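Local coordinates for protein NANS (YJHS), A 9-O-acetyl N-acetylneuraminic acid esterase (Escherichia coli O157:H7 EDL933, PDB 3PT5) that probably hydrolyses the 9-O-acetyl group of 9-O-acetyl-N-acetylneuraminate, an alternative sialic acid on which the bacterium can then grow, at residues A[230-244]-A[263-277]. Numbering follows the deposited sequence.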
loop_
_atom_site.group_PDB
_atom_site.type_symbol
_atom_site.label_atom_id
_atom_site.label_comp_id
_atom_site.label_asym_id
_atom_site.label_seq_id
_atom_site.Cartn_x
_atom_site.Cartn_y
_atom_site.Cartn_z
ATOM N N ASP A 230 -16.856 12.360 1.331
ATOM C CA ASP A 230 -15.446 12.635 1.581
ATOM C C ASP A 230 -14.827 11.400 2.241
ATOM O O ASP A 230 -14.450 11.432 3.424
ATOM C CB ASP A 230 -15.282 13.835 2.519
ATOM C CG ASP A 230 -15.578 15.167 1.845
ATOM O OD1 ASP A 230 -15.604 15.242 0.588
ATOM O OD2 ASP A 230 -15.768 16.148 2.597
ATOM N N ALA A 231 -14.679 10.331 1.458
ATOM C CA ALA A 231 -14.159 9.070 1.981
ATOM C C ALA A 231 -12.800 9.349 2.630
ATOM O O ALA A 231 -12.007 10.112 2.079
ATOM C CB ALA A 231 -14.046 8.039 0.875
ATOM N N PRO A 232 -12.536 8.759 3.816
ATOM C CA PRO A 232 -11.279 8.995 4.499
ATOM C C PRO A 232 -10.027 8.537 3.734
ATOM O O PRO A 232 -10.004 7.469 3.100
ATOM C CB PRO A 232 -11.405 8.177 5.791
ATOM C CG PRO A 232 -12.378 7.115 5.488
ATOM C CD PRO A 232 -13.339 7.718 4.486
ATOM N N TRP A 233 -9.014 9.370 3.831
ATOM C CA TRP A 233 -7.648 9.045 3.442
ATOM C C TRP A 233 -6.859 8.874 4.730
ATOM O O TRP A 233 -6.666 9.818 5.480
ATOM C CB TRP A 233 -7.019 10.140 2.580
ATOM C CG TRP A 233 -7.534 10.100 1.189
ATOM C CD1 TRP A 233 -8.840 10.134 0.819
ATOM C CD2 TRP A 233 -6.766 10.039 -0.028
ATOM N NE1 TRP A 233 -8.953 10.091 -0.553
ATOM C CE2 TRP A 233 -7.690 10.033 -1.100
ATOM C CE3 TRP A 233 -5.393 9.980 -0.311
ATOM C CZ2 TRP A 233 -7.282 9.957 -2.450
ATOM C CZ3 TRP A 233 -4.983 9.920 -1.656
ATOM C CH2 TRP A 233 -5.926 9.914 -2.702
ATOM N N PHE A 234 -6.398 7.654 4.954
ATOM C CA PHE A 234 -5.531 7.322 6.071
ATOM C C PHE A 234 -4.102 7.441 5.593
ATOM O O PHE A 234 -3.621 6.639 4.785
ATOM C CB PHE A 234 -5.836 5.920 6.570
ATOM C CG PHE A 234 -7.249 5.757 7.000
ATOM C CD1 PHE A 234 -7.658 6.174 8.275
ATOM C CD2 PHE A 234 -8.185 5.248 6.112
ATOM C CE1 PHE A 234 -9.002 6.022 8.675
ATOM C CE2 PHE A 234 -9.521 5.099 6.493
ATOM C CZ PHE A 234 -9.932 5.506 7.770
ATOM N N CYS A 235 -3.468 8.519 6.018
ATOM C CA CYS A 235 -2.166 8.875 5.450
ATOM C C CYS A 235 -1.086 8.455 6.438
ATOM O O CYS A 235 -1.029 8.947 7.572
ATOM C CB CYS A 235 -2.114 10.377 5.178
ATOM S SG CYS A 235 -3.342 10.899 4.012
ATOM N N GLY A 236 -0.232 7.531 6.025
ATOM C CA GLY A 236 0.772 6.986 6.919
ATOM C C GLY A 236 2.070 7.766 6.931
ATOM O O GLY A 236 2.451 8.426 5.959
ATOM N N ASP A 237 2.768 7.636 8.045
ATOM C CA ASP A 237 4.077 8.247 8.236
ATOM C C ASP A 237 5.168 7.525 7.409
ATOM O O ASP A 237 4.887 6.596 6.615
ATOM C CB ASP A 237 4.388 8.192 9.744
ATOM C CG ASP A 237 5.317 9.321 10.231
ATOM O OD1 ASP A 237 5.833 10.108 9.405
ATOM O OD2 ASP A 237 5.521 9.408 11.471
ATOM N N THR A 238 6.407 7.960 7.572
ATOM C CA THR A 238 7.533 7.357 6.860
ATOM C C THR A 238 8.593 6.919 7.881
ATOM O O THR A 238 8.368 7.028 9.097
ATOM C CB THR A 238 8.098 8.320 5.799
ATOM O OG1 THR A 238 9.100 7.644 5.015
ATOM C CG2 THR A 238 8.668 9.564 6.420
ATOM N N THR A 239 9.714 6.370 7.393
ATOM C CA THR A 239 10.753 5.845 8.288
ATOM C C THR A 239 11.644 6.931 8.866
ATOM O O THR A 239 11.674 8.062 8.367
ATOM C CB THR A 239 11.688 4.832 7.595
ATOM O OG1 THR A 239 12.664 5.540 6.817
ATOM C CG2 THR A 239 10.901 3.888 6.725
ATOM N N TRP A 240 12.433 6.537 9.858
ATOM C CA TRP A 240 13.295 7.475 10.548
ATOM C C TRP A 240 14.331 8.077 9.629
ATOM O O TRP A 240 14.759 9.205 9.851
ATOM C CB TRP A 240 13.989 6.801 11.731
ATOM C CG TRP A 240 14.911 5.649 11.420
ATOM C CD1 TRP A 240 14.607 4.303 11.519
ATOM C CD2 TRP A 240 16.298 5.721 11.067
ATOM N NE1 TRP A 240 15.729 3.543 11.218
ATOM C CE2 TRP A 240 16.772 4.388 10.946
ATOM C CE3 TRP A 240 17.195 6.785 10.835
ATOM C CZ2 TRP A 240 18.094 4.094 10.578
ATOM C CZ3 TRP A 240 18.516 6.482 10.470
ATOM C CH2 TRP A 240 18.941 5.148 10.341
ATOM N N TYR A 241 14.728 7.323 8.601
ATOM C CA TYR A 241 15.713 7.829 7.613
ATOM C C TYR A 241 15.234 9.154 6.994
ATOM O O TYR A 241 15.987 10.178 6.942
ATOM C CB TYR A 241 15.979 6.784 6.511
ATOM C CG TYR A 241 16.724 7.427 5.356
ATOM C CD1 TYR A 241 18.094 7.665 5.447
ATOM C CD2 TYR A 241 16.052 7.863 4.224
ATOM C CE1 TYR A 241 18.789 8.293 4.417
ATOM C CE2 TYR A 241 16.730 8.506 3.180
ATOM C CZ TYR A 241 18.097 8.718 3.303
ATOM O OH TYR A 241 18.777 9.341 2.301
ATOM N N TRP A 242 13.990 9.145 6.518
ATOM C CA TRP A 242 13.426 10.282 5.786
ATOM C C TRP A 242 13.178 11.475 6.720
ATOM O O TRP A 242 13.508 12.615 6.406
ATOM C CB TRP A 242 12.121 9.823 5.127
ATOM C CG TRP A 242 12.358 8.792 4.069
ATOM C CD1 TRP A 242 12.146 7.425 4.170
ATOM C CD2 TRP A 242 12.922 9.014 2.772
ATOM N NE1 TRP A 242 12.483 6.813 2.998
ATOM C CE2 TRP A 242 12.979 7.744 2.119
ATOM C CE3 TRP A 242 13.365 10.157 2.088
ATOM C CZ2 TRP A 242 13.459 7.587 0.811
ATOM C CZ3 TRP A 242 13.851 10.004 0.770
ATOM C CH2 TRP A 242 13.895 8.716 0.151
ATOM N N LYS A 243 12.632 11.184 7.888
ATOM C CA LYS A 243 12.431 12.212 8.914
ATOM C C LYS A 243 13.710 12.871 9.390
ATOM O O LYS A 243 13.720 14.082 9.630
ATOM C CB LYS A 243 11.771 11.619 10.136
ATOM C CG LYS A 243 10.428 11.039 9.923
ATOM C CD LYS A 243 10.014 10.542 11.237
ATOM C CE LYS A 243 8.630 9.981 11.239
ATOM N NZ LYS A 243 7.998 10.302 12.556
ATOM N N GLU A 244 14.774 12.097 9.590
ATOM C CA GLU A 244 16.013 12.681 10.144
ATOM C C GLU A 244 16.787 13.455 9.100
ATOM O O GLU A 244 17.474 14.418 9.424
ATOM C CB GLU A 244 16.941 11.600 10.705
ATOM C CG GLU A 244 16.412 10.914 11.957
ATOM C CD GLU A 244 17.480 10.066 12.666
ATOM O OE1 GLU A 244 18.665 10.128 12.274
ATOM O OE2 GLU A 244 17.140 9.322 13.605
ATOM N N ALA A 263 -11.521 17.705 4.755
ATOM C CA ALA A 263 -12.141 16.824 5.741
ATOM C C ALA A 263 -11.580 15.400 5.606
ATOM O O ALA A 263 -11.237 14.956 4.503
ATOM C CB ALA A 263 -13.662 16.805 5.531
ATOM N N ASN A 264 -11.500 14.704 6.742
ATOM C CA ASN A 264 -11.264 13.263 6.769
ATOM C C ASN A 264 -9.916 12.871 6.198
ATOM O O ASN A 264 -9.800 11.903 5.462
ATOM C CB ASN A 264 -12.414 12.517 6.092
ATOM C CG ASN A 264 -13.733 12.724 6.816
ATOM O OD1 ASN A 264 -13.755 12.992 8.030
ATOM N ND2 ASN A 264 -14.827 12.596 6.085
ATOM N N ILE A 265 -8.900 13.627 6.587
ATOM C CA ILE A 265 -7.537 13.263 6.280
ATOM C C ILE A 265 -6.968 12.835 7.617
ATOM O O ILE A 265 -6.824 13.663 8.530
ATOM C CB ILE A 265 -6.737 14.438 5.641
ATOM C CG1 ILE A 265 -7.461 15.001 4.400
ATOM C CG2 ILE A 265 -5.266 14.014 5.346
ATOM C CD1 ILE A 265 -7.551 14.070 3.175
ATOM N N ILE A 266 -6.661 11.539 7.741
ATOM C CA ILE A 266 -6.310 10.983 9.043
ATOM C C ILE A 266 -4.858 10.508 9.031
ATOM O O ILE A 266 -4.514 9.584 8.298
ATOM C CB ILE A 266 -7.273 9.851 9.441
ATOM C CG1 ILE A 266 -8.716 10.364 9.503
ATOM C CG2 ILE A 266 -6.918 9.246 10.805
ATOM C CD1 ILE A 266 -9.517 9.934 8.336
ATOM N N PHE A 267 -4.029 11.165 9.841
ATOM C CA PHE A 267 -2.617 10.826 9.942
ATOM C C PHE A 267 -2.411 9.583 10.792
ATOM O O PHE A 267 -2.884 9.486 11.943
ATOM C CB PHE A 267 -1.817 11.989 10.524
ATOM C CG PHE A 267 -0.344 11.748 10.559
ATOM C CD1 PHE A 267 0.393 11.559 9.382
ATOM C CD2 PHE A 267 0.327 11.764 11.773
ATOM C CE1 PHE A 267 1.795 11.359 9.455
ATOM C CE2 PHE A 267 1.701 11.552 11.839
ATOM C CZ PHE A 267 2.427 11.376 10.694
ATOM N N VAL A 268 -1.708 8.612 10.217
ATOM C CA VAL A 268 -1.435 7.366 10.900
ATOM C C VAL A 268 0.063 7.261 11.166
ATOM O O VAL A 268 0.833 7.189 10.227
ATOM C CB VAL A 268 -1.925 6.129 10.061
ATOM C CG1 VAL A 268 -1.595 4.857 10.794
ATOM C CG2 VAL A 268 -3.407 6.209 9.786
ATOM N N ASP A 269 0.486 7.234 12.433
ATOM C CA ASP A 269 1.903 7.066 12.705
ATOM C C ASP A 269 2.254 5.806 13.484
ATOM O O ASP A 269 1.359 5.096 13.946
ATOM C CB ASP A 269 2.503 8.348 13.303
ATOM C CG ASP A 269 1.998 8.655 14.682
ATOM O OD1 ASP A 269 1.122 7.943 15.213
ATOM O OD2 ASP A 269 2.517 9.647 15.262
ATOM N N PHE A 270 3.551 5.496 13.598
ATOM C CA PHE A 270 3.958 4.169 14.080
ATOM C C PHE A 270 4.945 4.201 15.221
ATOM O O PHE A 270 5.149 3.192 15.911
ATOM C CB PHE A 270 4.605 3.389 12.919
ATOM C CG PHE A 270 3.856 3.533 11.609
ATOM C CD1 PHE A 270 2.559 3.074 11.503
ATOM C CD2 PHE A 270 4.457 4.166 10.487
ATOM C CE1 PHE A 270 1.839 3.212 10.319
ATOM C CE2 PHE A 270 3.722 4.322 9.280
ATOM C CZ PHE A 270 2.412 3.832 9.203
ATOM N N GLN A 271 5.619 5.337 15.392
ATOM C CA GLN A 271 6.618 5.378 16.438
ATOM C C GLN A 271 6.746 6.759 17.061
ATOM O O GLN A 271 6.156 7.748 16.566
ATOM C CB GLN A 271 7.951 4.785 15.977
ATOM C CG GLN A 271 8.591 5.440 14.825
ATOM C CD GLN A 271 9.631 4.565 14.059
ATOM O OE1 GLN A 271 9.843 4.823 12.896
ATOM N NE2 GLN A 271 10.318 3.601 14.725
ATOM N N GLN A 272 7.506 6.794 18.146
ATOM C CA GLN A 272 7.743 8.025 18.891
ATOM C C GLN A 272 8.717 8.941 18.177
ATOM O O GLN A 272 9.532 8.530 17.319
ATOM C CB GLN A 272 8.297 7.681 20.284
ATOM C CG GLN A 272 7.382 6.839 21.210
ATOM C CD GLN A 272 6.481 7.693 22.124
ATOM O OE1 GLN A 272 6.723 8.881 22.349
ATOM N NE2 GLN A 272 5.431 7.086 22.619
ATOM N N GLN A 273 8.660 10.207 18.551
ATOM C CA GLN A 273 9.610 11.175 18.052
ATOM C C GLN A 273 11.061 10.747 18.250
ATOM O O GLN A 273 11.459 10.356 19.350
ATOM C CB GLN A 273 9.360 12.494 18.760
ATOM C CG GLN A 273 9.534 13.686 17.884
ATOM C CD GLN A 273 9.231 14.960 18.624
ATOM O OE1 GLN A 273 8.136 15.521 18.492
ATOM N NE2 GLN A 273 10.181 15.408 19.439
ATOM N N GLY A 274 11.850 10.817 17.174
ATOM C CA GLY A 274 13.287 10.523 17.272
ATOM C C GLY A 274 13.639 9.042 17.332
ATOM O O GLY A 274 14.819 8.706 17.386
ATOM N N ALA A 275 12.628 8.163 17.337
ATOM C CA ALA A 275 12.866 6.729 17.405
ATOM C C ALA A 275 13.477 6.250 16.105
ATOM O O ALA A 275 13.166 6.791 15.039
ATOM C CB ALA A 275 11.543 5.989 17.644
ATOM N N ARG A 276 14.336 5.246 16.196
ATOM C CA ARG A 276 14.747 4.495 14.995
ATOM C C ARG A 276 14.062 3.146 15.050
ATOM O O ARG A 276 13.056 3.001 15.744
ATOM C CB ARG A 276 16.272 4.413 14.892
ATOM C CG ARG A 276 16.889 5.780 14.621
ATOM C CD ARG A 276 18.331 5.667 14.259
ATOM N NE ARG A 276 18.904 6.958 13.898
ATOM C CZ ARG A 276 20.170 7.115 13.499
ATOM N NH1 ARG A 276 20.998 6.068 13.433
ATOM N NH2 ARG A 276 20.624 8.324 13.176
ATOM N N GLY A 277 14.548 2.172 14.292
ATOM C CA GLY A 277 13.871 0.887 14.263
ATOM C C GLY A 277 12.859 0.793 13.132
ATOM O O GLY A 277 12.504 1.799 12.492
HETATM O O HOH W 1 5.758 7.093 12.841
HETATM O O HOH W 2 7.613 5.678 11.484
HETATM O O HOH W 3 11.364 4.021 10.986
HETATM O O HOH W 4 9.471 9.183 14.574
#
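The carboxylate oxygen OD2 of D237 is gripped by K243 NZ in a salt bridge at 2.8 Å and by a water that bridges it to F270 N. OD1 of the same group receives a weak bond from T238 N and pairs with the hydroxyl of Y250, which probably restrains the carboxylate's rotation. With CG anti to the backbone N (chi1 -176°), F267 brings its CZ atom against this group, 3.6 Å from D237 CG, the two planes 61° apart.

Farther along, R276 stretches over one face of the W240 indole. Its CD sits over the six-membered ring, 3.6 Å from the centroid, in a CH-pi contact, and the guanidinium lies nearly parallel to the indole, the planes 9° apart. E244 holds that group side-on: in a salt bridge R276 NE donates to E244 OE2 at 3.0 Å, while NH2 donates to the syn lone pair of OE1. At the indole edge, G277 O approaches W240 CD1, and W240 NE1 is hydrogen-bonded to OE1 of E284. Between these clusters, a water joins Q271 OE1, W240 N and G277 O.

Strands 233-236 and 265-268 run parallel, their backbone bonds alternating from W233 N to N264 O through to D237 N to V268 O; C235 N to I266 O is 2.7 Å. Beyond their start, N264 ND2 donates to D230 O at 2.9 Å in a nearly straight bond. I266 CD1 packs against P232 CB at 3.6 Å, beside F234.

The pair forms one edge of the mixed, largely parallel sheet of this SGNH hydrolase: 265-268 is outermost and 182-189 flanks 233-236 on its other side. Helix 315-335 packs on P232 and F234, on the face that also carries I266 and V268, and helix 203-218 covers that bearing W233, C235 and I265.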